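Local coordinates for protein acetolactate synthase, small subunit (Thermotoga maritima, PDB 2FGC) that belongs to the small, non-catalytic subunits of acetolactate synthase, which as a family regulate the large catalytic subunit and carry an ACT domain, at residues H30-L35 against V98-I103; V74-G79 against T177-M182; A116-R121 against I150-A155. All coordinates share one frame; numbering follows the deposited sequence.

Interaction 1 (H30-L35 against V98-I103); sequences HLVSML and VKVTPI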
ATOM      1  N   HIS A  30      -7.372  15.195  -4.385  1.00 63.24           N
ATOM      2  CA  HIS A  30      -8.443  14.837  -3.463  1.00 62.38           C
ATOM      3  C   HIS A  30      -8.308  13.403  -3.004  1.00 60.94           C
ATOM      4  O   HIS A  30      -7.856  12.540  -3.743  1.00 61.91           O
ATOM      5  CB  HIS A  30      -9.812  15.032  -4.102  1.00 61.86           C
ATOM      6  CG  HIS A  30     -10.027  16.405  -4.646  1.00 67.38           C
ATOM      7  ND1 HIS A  30     -10.388  17.472  -3.851  1.00 72.50           N
ATOM      8  CD2 HIS A  30      -9.914  16.894  -5.902  1.00 66.21           C
ATOM      9  CE1 HIS A  30     -10.498  18.556  -4.597  1.00 73.59           C
ATOM     10  NE2 HIS A  30     -10.215  18.233  -5.846  1.00 74.52           N
ATOM     11  N   LEU A  31      -8.745  13.144  -1.784  1.00 56.03           N
ATOM     12  CA  LEU A  31      -8.637  11.820  -1.236  1.00 53.22           C
ATOM     13  C   LEU A  31     -10.006  11.218  -0.917  1.00 51.32           C
ATOM     14  O   LEU A  31     -10.863  11.874  -0.348  1.00 44.62           O
ATOM     15  CB  LEU A  31      -7.761  11.870   0.010  1.00 51.88           C
ATOM     16  CG  LEU A  31      -6.243  11.862  -0.174  1.00 53.80           C
ATOM     17  CD1 LEU A  31      -5.511  12.360   1.110  1.00 48.79           C
ATOM     18  CD2 LEU A  31      -5.752  10.450  -0.607  1.00 50.29           C
ATOM     19  N   VAL A  32     -10.216   9.970  -1.308  1.00 52.35           N
ATOM     20  CA  VAL A  32     -11.493   9.326  -1.026  1.00 55.45           C
ATOM     21  C   VAL A  32     -11.312   7.876  -0.551  1.00 58.22           C
ATOM     22  O   VAL A  32     -10.461   7.117  -1.010  1.00 59.46           O
ATOM     23  CB  VAL A  32     -12.571   9.588  -2.139  1.00 53.76           C
ATOM     24  CG1 VAL A  32     -11.983   9.543  -3.509  1.00 62.52           C
ATOM     25  CG2 VAL A  32     -13.711   8.657  -2.040  1.00 58.40           C
ATOM     26  N   SER A  33     -12.072   7.516   0.446  1.00 55.82           N
ATOM     27  CA  SER A  33     -11.988   6.181   0.928  1.00 57.82           C
ATOM     28  C   SER A  33     -13.258   5.451   0.516  1.00 57.68           C
ATOM     29  O   SER A  33     -14.321   6.055   0.392  1.00 56.61           O
ATOM     30  CB  SER A  33     -11.832   6.229   2.438  1.00 56.07           C
ATOM     31  OG  SER A  33     -11.441   4.959   2.874  1.00 72.68           O
HETATM   32  N   MSE A  34     -13.172   4.152   0.296  1.00 56.52           N
HETATM   33  CA  MSE A  34     -14.285   3.489  -0.300  1.00 63.31           C
HETATM   34  C   MSE A  34     -14.383   2.050   0.137  1.00 56.95           C
HETATM   35  O   MSE A  34     -13.406   1.339   0.099  1.00 54.60           O
HETATM   36  CB  MSE A  34     -14.027   3.512  -1.777  1.00 61.86           C
HETATM   37  CG  MSE A  34     -15.202   3.442  -2.572  1.00 70.79           C
HETATM   38 SE   MSE A  34     -14.596   3.671  -4.448  1.00 87.21          SE
HETATM   39  CE  MSE A  34     -13.765   5.594  -4.336  1.00 93.00           C
ATOM     40  N   LEU A  35     -15.579   1.602   0.490  1.00 53.79           N
ATOM     41  CA  LEU A  35     -15.759   0.263   1.027  1.00 51.23           C
ATOM     42  C   LEU A  35     -16.399  -0.532  -0.083  1.00 50.18           C
ATOM     43  O   LEU A  35     -17.408  -0.096  -0.607  1.00 50.61           O
ATOM     44  CB  LEU A  35     -16.684   0.344   2.235  1.00 50.91           C
ATOM     45  CG  LEU A  35     -16.440  -0.476   3.497  1.00 60.03           C
ATOM     46  CD1 LEU A  35     -15.002  -0.453   3.943  1.00 52.88           C
ATOM     47  CD2 LEU A  35     -17.330   0.088   4.608  1.00 54.51           C
ATOM     48  N   VAL A  98     -20.174   0.185  -1.620  1.00 46.82           N
ATOM     49  CA  VAL A  98     -21.146   0.084  -0.539  1.00 50.05           C
ATOM     50  C   VAL A  98     -21.040   1.271   0.412  1.00 51.90           C
ATOM     51  O   VAL A  98     -22.000   1.614   1.102  1.00 54.68           O
ATOM     52  CB  VAL A  98     -20.966  -1.220   0.260  1.00 48.05           C
ATOM     53  CG1 VAL A  98     -20.402  -2.315  -0.631  1.00 55.68           C
ATOM     54  CG2 VAL A  98     -20.067  -0.985   1.463  1.00 44.82           C
ATOM     55  N   LYS A  99     -19.926   1.962   0.398  1.00 51.65           N
ATOM     56  CA  LYS A  99     -19.825   3.257   1.032  1.00 55.48           C
ATOM     57  C   LYS A  99     -18.622   4.010   0.467  1.00 56.02           C
ATOM     58  O   LYS A  99     -17.518   3.434   0.352  1.00 55.50           O
ATOM     59  CB  LYS A  99     -19.682   3.142   2.561  1.00 56.76           C
ATOM     60  CG  LYS A  99     -20.246   4.378   3.237  1.00 59.31           C
ATOM     61  CD  LYS A  99     -19.791   4.557   4.641  1.00 79.58           C
ATOM     62  CE  LYS A  99     -20.480   5.787   5.212  1.00 81.65           C
ATOM     63  NZ  LYS A  99     -19.991   6.034   6.582  1.00 94.05           N
ATOM     64  N   VAL A 100     -18.848   5.286   0.127  1.00 56.21           N
ATOM     65  CA  VAL A 100     -17.793   6.207  -0.330  1.00 57.29           C
ATOM     66  C   VAL A 100     -17.662   7.272   0.753  1.00 59.18           C
ATOM     67  O   VAL A 100     -18.635   7.850   1.161  1.00 61.63           O
ATOM     68  CB  VAL A 100     -18.131   6.857  -1.726  1.00 57.95           C
ATOM     69  CG1 VAL A 100     -17.044   7.818  -2.176  1.00 50.67           C
ATOM     70  CG2 VAL A 100     -18.385   5.785  -2.800  1.00 52.88           C
ATOM     71  N   THR A 101     -16.461   7.454   1.257  1.00 59.96           N
ATOM     72  CA  THR A 101     -16.129   8.406   2.332  1.00 62.29           C
ATOM     73  C   THR A 101     -15.059   9.391   1.816  1.00 57.87           C
ATOM     74  O   THR A 101     -13.901   9.012   1.640  1.00 53.30           O
ATOM     75  CB  THR A 101     -15.469   7.667   3.566  1.00 61.62           C
ATOM     76  OG1 THR A 101     -16.314   6.600   4.025  1.00 72.25           O
ATOM     77  CG2 THR A 101     -15.137   8.641   4.744  1.00 65.76           C
ATOM     78  N   PRO A 102     -15.437  10.643   1.553  1.00 57.79           N
ATOM     79  CA  PRO A 102     -14.372  11.633   1.302  1.00 57.18           C
ATOM     80  C   PRO A 102     -13.510  11.895   2.557  1.00 55.05           C
ATOM     81  O   PRO A 102     -13.996  11.907   3.696  1.00 53.66           O
ATOM     82  CB  PRO A 102     -15.122  12.894   0.887  1.00 55.57           C
ATOM     83  CG  PRO A 102     -16.527  12.454   0.621  1.00 63.51           C
ATOM     84  CD  PRO A 102     -16.785  11.213   1.438  1.00 58.60           C
ATOM     85  N   ILE A 103     -12.223  12.037   2.335  1.00 54.74           N
ATOM     86  CA  ILE A 103     -11.303  12.411   3.388  1.00 55.88           C
ATOM     87  C   ILE A 103     -11.175  13.921   3.423  1.00 57.43           C
ATOM     88  O   ILE A 103     -11.161  14.581   2.391  1.00 57.89           O
ATOM     89  CB  ILE A 103      -9.946  11.762   3.184  1.00 56.07           C
ATOM     90  CG1 ILE A 103     -10.011  10.317   3.671  1.00 57.50           C
ATOM     91  CG2 ILE A 103      -8.917  12.481   3.958  1.00 50.13           C
ATOM     92  CD1 ILE A 103     -10.002   9.381   2.580  1.00 67.23           C
TER
HETATM   93  O   HOH W   1      -9.646  15.438  -0.144  1.00 75.08           O
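This is an antiparallel pairing of beta strands at one edge of the ACT-domain sheet, where Leu-31 to Leu-35 on the inner strand 28-37 meet Val-98 to Pro-102 of the edge strand 97-102, and Ile-103 just beyond it. Ser-33 and Thr-101 form a hydrogen-bonded pair, with Ser-33 N to Thr-101 O at 2.6 Å and Thr-101 N to Ser-33 O at 2.7 Å. Near the start of the edge strand a classic beta bulge sets Val-98 and Lys-99 both against Leu-35. Leu-35 O takes Val-98 N at 3.0 Å and, weakly, Lys-99 N at 3.4 Å. At the other end a water accepts from Leu-31 N and donates to Ile-103 O, continuing the ladder beyond the Ile-103 N to Leu-31 O bond.

On the face that carries Val-32, Met-34 and Val-100, one methyl of each valine meets the other tightly, Val-32 CG2 to Val-100 CG1 at 3.4 Å. Val-100 CG1 stands anti to the backbone N (chi1 179°), leaving CG2 to lie beside Met-34 CG; helix 83-91 covers Val-100 through Ala-91. On the reverse face Ile-103 CD1 comes up to Ser-33 CB at 3.6 Å, while Ser-33 OG bonds to Arg-72. The backbone bonds set the register; the valine face adds apolar contact, while the face of Ser-33 and Thr-101 is mixed.

Interaction 2 (V74-G79 against T177-M182); sequences VIMVKG and TGIVAM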
ATOM      1  N   VAL A  74      -8.375   3.480  -0.884  1.00 48.20           N
ATOM      2  CA  VAL A  74      -8.124   4.886  -0.745  1.00 49.12           C
ATOM      3  C   VAL A  74      -7.583   5.294  -2.061  1.00 50.07           C
ATOM      4  O   VAL A  74      -6.691   4.639  -2.605  1.00 50.09           O
ATOM      5  CB  VAL A  74      -7.102   5.186   0.346  1.00 48.70           C
ATOM      6  CG1 VAL A  74      -6.843   6.706   0.449  1.00 45.93           C
ATOM      7  CG2 VAL A  74      -7.663   4.658   1.684  1.00 53.52           C
ATOM      8  N   ILE A  75      -8.174   6.358  -2.584  1.00 48.99           N
ATOM      9  CA  ILE A  75      -7.885   6.838  -3.908  1.00 51.03           C
ATOM     10  C   ILE A  75      -7.564   8.303  -3.765  1.00 52.01           C
ATOM     11  O   ILE A  75      -8.197   9.037  -3.016  1.00 48.81           O
ATOM     12  CB  ILE A  75      -9.073   6.572  -4.881  1.00 48.55           C
ATOM     13  CG1 ILE A  75      -9.372   5.095  -4.915  1.00 49.54           C
ATOM     14  CG2 ILE A  75      -8.717   6.902  -6.284  1.00 52.47           C
ATOM     15  CD1 ILE A  75     -10.707   4.775  -5.567  1.00 61.60           C
HETATM   16  N   MSE A  76      -6.534   8.706  -4.464  1.00 57.26           N
HETATM   17  CA  MSE A  76      -6.259  10.089  -4.591  1.00 69.37           C
HETATM   18  C   MSE A  76      -6.459  10.440  -6.055  1.00 62.57           C
HETATM   19  O   MSE A  76      -6.064   9.699  -6.926  1.00 60.59           O
HETATM   20  CB  MSE A  76      -4.857  10.351  -4.125  1.00 66.16           C
HETATM   21  CG  MSE A  76      -4.616  11.807  -3.988  1.00 82.46           C
HETATM   22 SE   MSE A  76      -2.755  12.137  -3.571  1.00 98.44          SE
HETATM   23  CE  MSE A  76      -2.774  12.096  -1.518  1.00 99.06           C
ATOM     24  N   VAL A  77      -7.130  11.549  -6.323  1.00 63.41           N
ATOM     25  CA  VAL A  77      -7.459  11.934  -7.698  1.00 62.79           C
ATOM     26  C   VAL A  77      -7.187  13.407  -7.895  1.00 60.96           C
ATOM     27  O   VAL A  77      -7.538  14.224  -7.056  1.00 55.29           O
ATOM     28  CB  VAL A  77      -8.939  11.628  -8.077  1.00 63.93           C
ATOM     29  CG1 VAL A  77      -9.136  10.141  -8.351  1.00 62.55           C
ATOM     30  CG2 VAL A  77      -9.900  12.092  -6.982  1.00 69.46           C
ATOM     31  N   LYS A  78      -6.542  13.739  -9.001  1.00 62.48           N
ATOM     32  CA  LYS A  78      -6.199  15.121  -9.263  1.00 65.29           C
ATOM     33  C   LYS A  78      -7.351  15.769 -10.019  1.00 63.64           C
ATOM     34  O   LYS A  78      -7.714  15.312 -11.107  1.00 62.21           O
ATOM     35  CB  LYS A  78      -4.890  15.196 -10.052  1.00 67.72           C
ATOM     36  CG  LYS A  78      -3.891  16.231  -9.530  1.00 71.11           C
ATOM     37  CD  LYS A  78      -2.809  16.446 -10.567  1.00 73.54           C
ATOM     38  CE  LYS A  78      -1.842  17.538 -10.183  1.00 66.14           C
ATOM     39  NZ  LYS A  78      -1.271  18.080 -11.461  1.00 70.17           N
ATOM     40  N   GLY A  79      -7.948  16.804  -9.427  1.00 61.66           N
ATOM     41  CA  GLY A  79      -9.096  17.474 -10.054  1.00 61.29           C
ATOM     42  C   GLY A  79      -9.655  18.750  -9.432  1.00 58.74           C
ATOM     43  O   GLY A  79      -9.046  19.346  -8.532  1.00 57.99           O
ATOM     44  N   THR A 177       3.830   1.703  -1.435  1.00 50.09           N
ATOM     45  CA  THR A 177       2.376   1.591  -1.369  1.00 53.17           C
ATOM     46  C   THR A 177       1.882   2.959  -1.850  1.00 57.75           C
ATOM     47  O   THR A 177       2.659   3.921  -1.938  1.00 62.55           O
ATOM     48  CB  THR A 177       1.973   1.329   0.086  1.00 51.73           C
ATOM     49  OG1 THR A 177       2.153   2.539   0.863  1.00 50.73           O
ATOM     50  CG2 THR A 177       2.850   0.209   0.692  1.00 47.38           C
ATOM     51  N   GLY A 178       0.616   3.119  -2.161  1.00 57.47           N
ATOM     52  CA  GLY A 178       0.182   4.518  -2.251  1.00 55.95           C
ATOM     53  C   GLY A 178      -0.072   5.147  -0.880  1.00 56.30           C
ATOM     54  O   GLY A 178       0.407   4.678   0.155  1.00 56.64           O
ATOM     55  N   ILE A 179      -0.880   6.190  -0.856  1.00 56.97           N
ATOM     56  CA  ILE A 179      -1.268   6.804   0.390  1.00 56.03           C
ATOM     57  C   ILE A 179      -2.445   6.041   1.027  1.00 56.51           C
ATOM     58  O   ILE A 179      -3.446   5.745   0.342  1.00 56.11           O
ATOM     59  CB  ILE A 179      -1.732   8.225   0.087  1.00 57.79           C
ATOM     60  CG1 ILE A 179      -0.648   9.005  -0.674  1.00 63.14           C
ATOM     61  CG2 ILE A 179      -2.232   8.927   1.338  1.00 55.91           C
ATOM     62  CD1 ILE A 179       0.570   9.362   0.169  1.00 72.78           C
ATOM     63  N   VAL A 180      -2.320   5.696   2.307  1.00 52.72           N
ATOM     64  CA  VAL A 180      -3.486   5.406   3.148  1.00 51.47           C
ATOM     65  C   VAL A 180      -3.825   6.659   3.911  1.00 50.72           C
ATOM     66  O   VAL A 180      -2.941   7.366   4.399  1.00 55.00           O
ATOM     67  CB  VAL A 180      -3.274   4.274   4.155  1.00 50.57           C
ATOM     68  CG1 VAL A 180      -3.203   2.940   3.450  1.00 61.47           C
ATOM     69  CG2 VAL A 180      -2.012   4.465   4.795  1.00 54.96           C
ATOM     70  N   ALA A 181      -5.106   6.976   3.990  1.00 50.82           N
ATOM     71  CA  ALA A 181      -5.514   8.171   4.716  1.00 51.66           C
ATOM     72  C   ALA A 181      -6.825   7.905   5.417  1.00 50.86           C
ATOM     73  O   ALA A 181      -7.592   6.997   5.039  1.00 50.99           O
ATOM     74  CB  ALA A 181      -5.594   9.415   3.771  1.00 46.54           C
HETATM   75  N   MSE A 182      -7.045   8.709   6.438  1.00 50.96           N
HETATM   76  CA  MSE A 182      -8.168   8.612   7.351  1.00 57.53           C
HETATM   77  C   MSE A 182      -8.399  10.009   7.934  1.00 52.57           C
HETATM   78  O   MSE A 182      -7.440  10.766   8.131  1.00 51.21           O
HETATM   79  CB  MSE A 182      -7.746   7.714   8.498  1.00 54.85           C
HETATM   80  CG  MSE A 182      -8.828   7.167   9.342  1.00 65.67           C
HETATM   81 SE   MSE A 182      -8.078   5.517  10.163  1.00 73.16          SE
HETATM   82  CE  MSE A 182      -8.245   4.126   8.606  1.00 76.61           C
TER
HETATM   83  O   HOH W   2      -4.104   6.257  -2.284  1.00 53.32           O
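Ile-179 is the first residue of 177-182 to touch 74-79, and it does so with both side chain and carbonyl. Its CG1 meets the methyl end of selenomethionine Met-76, CE to CG1 at 3.8 Å, the two chains crossing at a slant. The Met-76 chain runs extended as far as its selenium and then bends (chi3 -90°), which turns CE to the isoleucine. The carbonyl of Ile-179 lies over Val-74, with CG1 of Val-74 at 3.5 Å from Ile-179 O. No direct hydrogen bond joins the segments; instead one water donates to Val-74 O at 3.1 Å and to Ile-179 O at 2.8 Å, bridging two acceptors that could not bond to each other. Val-180 follows with its CB directed away, and only its CA approaches Val-74 CG2. Ala-181 closes the contact: its N comes to 4.0 Å from Val-74 CG1, and its CB makes a loose apolar contact with the same methyl at 4.5 Å.

The contact joins the two four-stranded sheets of the chain, strand 70-79 of the ACT domain and strand 171-183 of the C-terminal part. Strand 56-64 also takes part, Ser-59 OG bonding to Ile-179 N, and Val-180 packs on Leu-117 of the second subunit; Leu-31 of strand 28-37 flanks both Val-74 and Met-76.

Interaction 3 (A116-R121 against I150-A155); sequences ALIKVR and IEITGA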
ATOM      1  N   ALA A 116       7.528   2.592   2.076  1.00 48.83           N
ATOM      2  CA  ALA A 116       8.381   2.177   0.960  1.00 44.25           C
ATOM      3  C   ALA A 116       9.369   1.139   1.438  1.00 46.71           C
ATOM      4  O   ALA A 116       9.839   1.211   2.577  1.00 44.54           O
ATOM      5  CB  ALA A 116       9.130   3.372   0.434  1.00 42.66           C
ATOM      6  N   LEU A 117       9.655   0.153   0.597  1.00 47.53           N
ATOM      7  CA  LEU A 117      10.827  -0.731   0.792  1.00 47.50           C
ATOM      8  C   LEU A 117      11.937  -0.250  -0.135  1.00 50.45           C
ATOM      9  O   LEU A 117      11.705  -0.140  -1.354  1.00 46.46           O
ATOM     10  CB  LEU A 117      10.514  -2.187   0.475  1.00 46.10           C
ATOM     11  CG  LEU A 117       9.526  -2.883   1.416  1.00 50.31           C
ATOM     12  CD1 LEU A 117       9.508  -4.368   1.151  1.00 52.29           C
ATOM     13  CD2 LEU A 117       9.870  -2.639   2.858  1.00 48.16           C
ATOM     14  N   ILE A 118      13.130   0.045   0.406  1.00 49.44           N
ATOM     15  CA  ILE A 118      14.201   0.545  -0.449  1.00 48.93           C
ATOM     16  C   ILE A 118      15.472  -0.313  -0.411  1.00 49.80           C
ATOM     17  O   ILE A 118      16.091  -0.413   0.648  1.00 45.26           O
ATOM     18  CB  ILE A 118      14.527   1.985  -0.083  1.00 51.71           C
ATOM     19  CG1 ILE A 118      13.241   2.797  -0.138  1.00 46.56           C
ATOM     20  CG2 ILE A 118      15.545   2.550  -1.074  1.00 45.48           C
ATOM     21  CD1 ILE A 118      13.108   3.833   0.909  1.00 48.00           C
ATOM     22  N   LYS A 119      15.860  -0.925  -1.544  1.00 47.28           N
ATOM     23  CA  LYS A 119      17.142  -1.672  -1.631  1.00 47.70           C
ATOM     24  C   LYS A 119      18.280  -0.729  -2.049  1.00 47.60           C
ATOM     25  O   LYS A 119      18.218  -0.141  -3.128  1.00 45.04           O
ATOM     26  CB  LYS A 119      17.018  -2.781  -2.658  1.00 43.95           C
ATOM     27  CG  LYS A 119      18.024  -3.904  -2.592  1.00 45.73           C
ATOM     28  CD  LYS A 119      17.795  -4.874  -3.801  1.00 51.38           C
ATOM     29  CE  LYS A 119      17.918  -6.352  -3.455  1.00 59.06           C
ATOM     30  NZ  LYS A 119      16.910  -7.165  -4.210  1.00 65.20           N
ATOM     31  N   VAL A 120      19.282  -0.530  -1.180  1.00 46.69           N
ATOM     32  CA  VAL A 120      20.415   0.352  -1.480  1.00 48.43           C
ATOM     33  C   VAL A 120      21.704  -0.422  -1.423  1.00 47.26           C
ATOM     34  O   VAL A 120      21.896  -1.181  -0.523  1.00 46.68           O
ATOM     35  CB  VAL A 120      20.556   1.564  -0.526  1.00 50.12           C
ATOM     36  CG1 VAL A 120      19.427   2.465  -0.663  1.00 63.89           C
ATOM     37  CG2 VAL A 120      20.555   1.131   0.886  1.00 55.48           C
ATOM     38  N   ARG A 121      22.575  -0.242  -2.408  1.00 48.93           N
ATOM     39  CA  ARG A 121      23.938  -0.826  -2.412  1.00 50.86           C
ATOM     40  C   ARG A 121      24.901   0.122  -1.649  1.00 51.67           C
ATOM     41  O   ARG A 121      24.788   1.337  -1.792  1.00 50.17           O
ATOM     42  CB  ARG A 121      24.407  -0.933  -3.861  1.00 50.35           C
ATOM     43  CG  ARG A 121      25.699  -1.748  -4.063  1.00 53.13           C
ATOM     44  CD  ARG A 121      26.079  -1.817  -5.543  1.00 50.42           C
ATOM     45  N   ILE A 150      15.730  -1.125   3.376  1.00 45.55           N
ATOM     46  CA  ILE A 150      15.229  -0.236   4.355  1.00 48.30           C
ATOM     47  C   ILE A 150      13.713  -0.189   4.194  1.00 51.92           C
ATOM     48  O   ILE A 150      13.179  -0.161   3.063  1.00 49.47           O
ATOM     49  CB  ILE A 150      15.854   1.131   4.147  1.00 50.63           C
ATOM     50  CG1 ILE A 150      17.376   1.045   4.377  1.00 50.20           C
ATOM     51  CG2 ILE A 150      15.200   2.158   5.051  1.00 42.71           C
ATOM     52  CD1 ILE A 150      18.138   2.137   3.627  1.00 56.13           C
ATOM     53  N   GLU A 151      13.041  -0.265   5.340  1.00 49.16           N
ATOM     54  CA  GLU A 151      11.635   0.050   5.461  1.00 50.32           C
ATOM     55  C   GLU A 151      11.404   1.479   5.994  1.00 49.23           C
ATOM     56  O   GLU A 151      11.898   1.860   7.050  1.00 49.96           O
ATOM     57  CB  GLU A 151      11.006  -0.958   6.405  1.00 48.47           C
ATOM     58  CG  GLU A 151       9.510  -0.873   6.494  1.00 62.30           C
ATOM     59  CD  GLU A 151       9.025  -1.238   7.889  1.00 82.71           C
ATOM     60  OE1 GLU A 151       9.078  -2.452   8.250  1.00 80.70           O
ATOM     61  OE2 GLU A 151       8.614  -0.292   8.623  1.00 88.61           O
ATOM     62  N   ILE A 152      10.609   2.256   5.283  1.00 51.51           N
ATOM     63  CA  ILE A 152      10.299   3.624   5.708  1.00 53.92           C
ATOM     64  C   ILE A 152       8.777   3.932   5.577  1.00 55.40           C
ATOM     65  O   ILE A 152       8.164   3.643   4.525  1.00 55.09           O
ATOM     66  CB  ILE A 152      11.256   4.630   5.005  1.00 53.84           C
ATOM     67  CG1 ILE A 152      11.512   5.898   5.805  1.00 64.54           C
ATOM     68  CG2 ILE A 152      10.930   4.908   3.603  1.00 58.29           C
ATOM     69  CD1 ILE A 152      13.010   5.895   6.267  1.00 68.45           C
ATOM     70  N   THR A 153       8.187   4.460   6.662  1.00 53.38           N
ATOM     71  CA  THR A 153       6.764   4.848   6.725  1.00 57.21           C
ATOM     72  C   THR A 153       6.629   6.341   7.050  1.00 53.96           C
ATOM     73  O   THR A 153       7.420   6.833   7.811  1.00 59.69           O
ATOM     74  CB  THR A 153       6.000   3.996   7.803  1.00 59.17           C
ATOM     75  OG1 THR A 153       6.253   2.593   7.607  1.00 68.78           O
ATOM     76  CG2 THR A 153       4.523   4.170   7.643  1.00 68.83           C
ATOM     77  N   GLY A 154       5.700   7.114   6.477  1.00 50.27           N
ATOM     78  CA  GLY A 154       5.498   8.510   7.000  1.00 44.81           C
ATOM     79  C   GLY A 154       4.662   9.220   6.015  1.00 49.55           C
ATOM     80  O   GLY A 154       4.202   8.602   5.085  1.00 52.46           O
ATOM     81  N   ALA A 155       4.475  10.521   6.174  1.00 51.45           N
ATOM     82  CA  ALA A 155       3.888  11.338   5.117  1.00 52.35           C
ATOM     83  C   ALA A 155       4.639  11.159   3.777  1.00 53.70           C
ATOM     84  O   ALA A 155       5.835  10.834   3.737  1.00 58.16           O
ATOM     85  CB  ALA A 155       3.896  12.812   5.546  1.00 50.72           C
TER
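Segments 116-121 and 150-154 run antiparallel at 148°, joined by four backbone hydrogen bonds in the two hydrogen-bonded pairs Ala-116 with Ile-152 and Ile-118 with Ile-150. They belong to strands 110-121 and 147-154, the middle pair of a four-stranded antiparallel sheet of order 2-3-1-4, with two helices in the connections, a ferredoxin-like topology that matches the ACT-domain sheet of the same chain. Ile-118 N to Ile-150 O, at 2.7 Å, and Ile-150 N to Ile-118 O, at 2.8 Å, are both near straight.

The face carrying Ala-116, Ile-118, Ile-150 and Ile-152 is apolar and turned to the helices: Phe-162 of 156-165 packs on Ile-118 and Ile-152, and Ile-129 of 126-135 on Ile-150. Here the CG2 methyl of Ile-152 touches both Ile-118 CD1, at 3.6 Å, and Ala-116 CB, at 4.0 Å. Ile-152 has CG1 roughly anti to its N (chi1 -152°), which leaves the CG2 branch to face strand 110-121. The other face bears Leu-117 and Glu-151 and looks to the second subunit: Leu-117 packs on Val-180 there, and Glu-151 OE1 makes a salt bridge with Arg-113 of that subunit. Within the sheet, Leu-117 CD2 rests against the aliphatic part of Glu-151, 4.1 Å from its CG.

Overall arrangement
The three contacts span two sheets of the same strand order. Interactions 1 and 2 lie about 10 Å apart between centres and touch, since strands 28-37 and 70-79 are neighbours in the ACT-domain sheet; their segments alternate along the chain. Interaction 3 belongs to the second sheet, about 27 Å from interaction 1 between centres and across the middle of the chain from it. Interaction 2 stands between them, about 19 Å from interaction 3 between centres, whose strand 110-121 is the sheet neighbour of strand 171-183. Both segments of interaction 3 fall in sequence between those of interaction 2. Thus 74-79 against 177-182 ties the two halves together, while interactions 2 and 3 also contact the second subunit.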